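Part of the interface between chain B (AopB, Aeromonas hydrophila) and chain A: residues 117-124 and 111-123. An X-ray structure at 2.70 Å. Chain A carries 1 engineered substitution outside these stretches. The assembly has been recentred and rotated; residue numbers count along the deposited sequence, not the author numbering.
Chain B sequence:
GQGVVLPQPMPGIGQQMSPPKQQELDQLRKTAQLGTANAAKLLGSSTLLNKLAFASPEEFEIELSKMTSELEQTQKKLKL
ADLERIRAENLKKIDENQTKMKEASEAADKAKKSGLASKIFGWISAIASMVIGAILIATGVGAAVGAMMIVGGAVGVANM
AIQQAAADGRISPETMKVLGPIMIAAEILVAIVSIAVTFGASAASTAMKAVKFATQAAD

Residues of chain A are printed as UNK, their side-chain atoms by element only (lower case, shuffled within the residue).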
# COMPACT_ATOMS: atom_id res chain seq x y z
N ALA B 117 17.24 -13.41 -0.75
CA ALA B 117 16.52 -12.19 -1.10
C ALA B 117 15.30 -12.54 -1.96
O ALA B 117 14.18 -12.53 -1.46
CB ALA B 117 17.44 -11.20 -1.82
N SER B 118 15.52 -12.90 -3.22
CA SER B 118 14.43 -13.18 -4.17
C SER B 118 13.86 -14.59 -4.07
O SER B 118 13.35 -15.12 -5.07
CB SER B 118 14.89 -12.96 -5.62
OG SER B 118 15.76 -11.85 -5.75
N LYS B 119 13.96 -15.22 -2.90
CA LYS B 119 13.31 -16.50 -2.65
C LYS B 119 12.04 -16.36 -1.84
O LYS B 119 11.00 -16.93 -2.20
CB LYS B 119 14.28 -17.51 -2.02
CG LYS B 119 14.75 -18.42 -3.14
CD LYS B 119 15.43 -19.74 -2.83
CE LYS B 119 15.33 -20.70 -4.01
NZ LYS B 119 16.43 -21.70 -4.05
N ILE B 120 12.10 -15.59 -0.76
CA ILE B 120 10.88 -15.25 -0.02
C ILE B 120 10.28 -13.88 -0.41
O ILE B 120 9.10 -13.64 -0.12
CB ILE B 120 11.05 -15.33 1.52
CG1 ILE B 120 12.28 -14.54 1.99
CG2 ILE B 120 11.09 -16.79 1.99
CD1 ILE B 120 12.21 -14.15 3.45
N PHE B 121 11.07 -13.01 -1.05
CA PHE B 121 10.61 -11.65 -1.41
C PHE B 121 10.78 -11.28 -2.88
O PHE B 121 10.62 -10.13 -3.26
CB PHE B 121 11.27 -10.59 -0.52
CG PHE B 121 10.84 -10.68 0.92
CD1 PHE B 121 9.52 -10.57 1.27
CD2 PHE B 121 11.78 -10.86 1.93
CE1 PHE B 121 9.13 -10.64 2.60
CE2 PHE B 121 11.39 -10.95 3.27
CZ PHE B 121 10.06 -10.85 3.60
N GLY B 122 11.01 -12.27 -3.73
CA GLY B 122 11.09 -12.03 -5.17
C GLY B 122 9.76 -11.69 -5.77
O GLY B 122 9.67 -11.19 -6.89
N TRP B 123 8.70 -11.98 -5.03
CA TRP B 123 7.33 -11.69 -5.49
C TRP B 123 6.96 -10.22 -5.28
O TRP B 123 6.09 -9.69 -5.95
CB TRP B 123 6.32 -12.62 -4.79
CG TRP B 123 6.17 -12.46 -3.35
CD1 TRP B 123 6.89 -13.07 -2.37
CD2 TRP B 123 5.25 -11.61 -2.70
NE1 TRP B 123 6.48 -12.66 -1.13
CE2 TRP B 123 5.46 -11.75 -1.30
CE3 TRP B 123 4.29 -10.70 -3.14
CZ2 TRP B 123 4.71 -11.04 -0.36
CZ3 TRP B 123 3.56 -9.98 -2.21
CH2 TRP B 123 3.78 -10.16 -0.83
N ILE B 124 7.65 -9.58 -4.37
CA ILE B 124 7.38 -8.18 -4.06
C ILE B 124 7.55 -7.26 -5.27
O ILE B 124 8.50 -7.37 -6.02
CB ILE B 124 8.22 -7.80 -2.85
CG1 ILE B 124 7.52 -8.39 -1.64
CG2 ILE B 124 8.39 -6.32 -2.72
CD1 ILE B 124 8.11 -7.95 -0.33
N UNK A 111 8.78 -16.95 -12.12
CA UNK A 111 9.87 -16.94 -11.15
C UNK A 111 9.35 -16.33 -9.87
O UNK A 111 9.70 -16.76 -8.78
o UNK A 111 10.02 -15.38 -14.21
o UNK A 111 10.93 -17.12 -15.21
c UNK A 111 10.82 -16.36 -14.21
c UNK A 111 11.69 -16.66 -12.97
c UNK A 111 11.09 -16.16 -11.65
N UNK A 112 8.52 -15.30 -10.01
CA UNK A 112 7.94 -14.63 -8.84
C UNK A 112 6.72 -15.32 -8.27
O UNK A 112 6.55 -15.39 -7.06
N UNK A 113 5.87 -15.84 -9.16
CA UNK A 113 4.84 -16.79 -8.72
C UNK A 113 5.47 -17.86 -7.82
O UNK A 113 4.95 -18.16 -6.78
c UNK A 113 4.12 -17.42 -9.92
N UNK A 114 6.61 -18.41 -8.22
CA UNK A 114 7.25 -19.44 -7.43
C UNK A 114 7.62 -18.95 -6.05
O UNK A 114 7.38 -19.63 -5.04
c UNK A 114 9.12 -21.14 -7.31
c UNK A 114 8.50 -20.00 -8.12
c UNK A 114 10.41 -21.70 -7.89
o UNK A 114 11.24 -22.19 -7.10
o UNK A 114 10.58 -21.67 -9.12
N UNK A 115 8.19 -17.76 -6.02
CA UNK A 115 8.62 -17.17 -4.78
C UNK A 115 7.45 -16.93 -3.82
O UNK A 115 7.57 -17.12 -2.60
c UNK A 115 9.30 -15.84 -5.07
o UNK A 115 9.70 -15.25 -3.85
N UNK A 116 6.34 -16.52 -4.40
CA UNK A 116 5.12 -16.27 -3.65
C UNK A 116 4.55 -17.51 -3.05
O UNK A 116 4.32 -17.54 -1.84
N UNK A 117 4.32 -18.53 -3.88
CA UNK A 117 3.76 -19.80 -3.42
C UNK A 117 4.69 -20.46 -2.41
O UNK A 117 4.22 -21.06 -1.43
c UNK A 117 2.23 -20.35 -5.33
c UNK A 117 3.45 -20.73 -4.56
c UNK A 117 2.26 -20.28 -6.70
c UNK A 117 1.16 -19.86 -7.42
c UNK A 117 1.05 -20.04 -4.68
c UNK A 117 -0.05 -19.62 -5.39
c UNK A 117 -0.00 -19.54 -6.77
N UNK A 118 6.00 -20.31 -2.63
CA UNK A 118 6.99 -20.86 -1.73
C UNK A 118 6.96 -20.20 -0.34
O UNK A 118 6.99 -20.88 0.68
n UNK A 118 11.15 -21.56 -0.05
c UNK A 118 10.38 -22.62 0.06
c UNK A 118 8.39 -20.77 -2.33
n UNK A 118 9.34 -22.47 -0.73
c UNK A 118 10.59 -20.70 -0.96
c UNK A 118 9.45 -21.27 -1.40
N UNK A 119 6.91 -18.88 -0.28
CA UNK A 119 6.82 -18.21 1.03
C UNK A 119 5.46 -18.46 1.66
O UNK A 119 5.33 -18.56 2.88
c UNK A 119 7.08 -16.71 0.89
o UNK A 119 6.55 -16.00 2.00
N UNK A 120 4.43 -18.52 0.84
CA UNK A 120 3.10 -18.69 1.37
C UNK A 120 3.06 -20.02 2.11
O UNK A 120 2.49 -20.09 3.20
c UNK A 120 2.06 -18.65 0.28
N UNK A 121 3.70 -21.04 1.55
CA UNK A 121 3.75 -22.34 2.20
C UNK A 121 4.47 -22.31 3.54
O UNK A 121 3.95 -22.80 4.54
c UNK A 121 4.75 -24.69 2.04
c UNK A 121 4.43 -23.37 1.31
o UNK A 121 4.06 -26.73 1.02
c UNK A 121 4.90 -25.83 1.07
n UNK A 121 5.95 -25.77 0.24
N UNK A 122 5.68 -21.77 3.56
CA UNK A 122 6.44 -21.68 4.80
C UNK A 122 5.62 -21.01 5.89
O UNK A 122 5.51 -21.52 7.01
c UNK A 122 7.74 -20.90 4.57
c UNK A 122 8.74 -21.53 3.58
c UNK A 122 9.26 -22.84 4.14
c UNK A 122 9.89 -20.58 3.26
N UNK A 123 5.05 -19.85 5.59
CA UNK A 123 4.36 -19.05 6.60
C UNK A 123 3.09 -19.72 7.06
O UNK A 123 2.73 -19.65 8.24
c UNK A 123 5.22 -16.76 5.71
c UNK A 123 4.74 -15.56 4.87
c UNK A 123 5.87 -16.29 7.00
c UNK A 123 4.03 -17.66 6.04

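Chain A runs as one helix through all thirteen positions, so each residue's direction is set by its place on the helix.

Position 111 has three side-chain carbons, the third bearing two oxygens. This is a carboxylate two carbons beyond CB: Glu. The CA-to-CB bond points sideways, the end leads away, and chain B is not touched.

Position 112 has no side-chain atoms. It is Gly. Its backbone O lies 3.6 Å from CB of B:Trp123, and its CA is 4.3 Å from O of B:Gly122. The backbones come close here, with the CA of position 112 4.5 Å from the CA of B:Trp123.

Position 113 has a single carbon, directed away from chain B. It is Ala.

Position 114 repeats the pattern of 111, three carbons and two terminal oxygens. It is Glu. The chain is extended, with chi1 and chi2 both t, and stays beyond contact distance.

Position 115 has one carbon followed by one oxygen. There is no second branch, so the residue is Ser. Its OG donates a hydrogen bond to O of B:Lys119 at 2.7 Å. The same OG accepts a weak one from N of B:Gly122 at 3.3 Å, with an N-H...O angle of 128°. It also lies at the edge of the B:Trp123 ring, 3.9 Å from CD1.

Position 116 has no side-chain atoms. It is Gly. Its CA is 3.9 Å from CD1 of B:Trp123, so the indole packs against bare backbone.

Position 117 has one carbon and then a ring of six carbons without a hydroxyl. It is Phe. Its CA-to-CB bond points away from chain B.

Position 118 has one carbon and a five-membered ring of three carbons and two nitrogens. Only His fits. O of B:Lys119 approaches the edge of the ring, 4.0 Å from CD2.

Position 119 again has one carbon and one oxygen. It is Ser. Its CB, rather than the hydroxyl, makes the closest contacts: 3.8 Å from O of B:Ile120 and 4.2 Å from CG2 of B:Ile120.

Position 120 has one carbon, set sideways and out of contact. It is Ala.

Position 121 has three carbons ending in one oxygen and one nitrogen. This amide is Gln, and it is out of reach of chain B.

Position 122 has four carbons forked at the second. It is Leu. CD1 meets CG2 of B:Ile120 at 4.2 Å, an apolar contact.

Position 123 has the same four forked carbons. It is Leu. Its CA-to-CB bond points toward chain B, but the side chain ends short of contact.

The contact centres on A:Ser115. Its hydroxyl serves the chain B backbone twice, as donor to B:Lys119 and as weak acceptor from B:Gly122. The two glycines, A:Gly112 and A:Gly116, lie one helical turn apart and present backbone to B:Trp123. Further along the helix, A:Ser119 and A:Leu122 meet B:Ile120. Polar anchoring is therefore concentrated at one serine, with van der Waals packing around it.

Chain A, residues 111-123: EGAESGFHSAQLL
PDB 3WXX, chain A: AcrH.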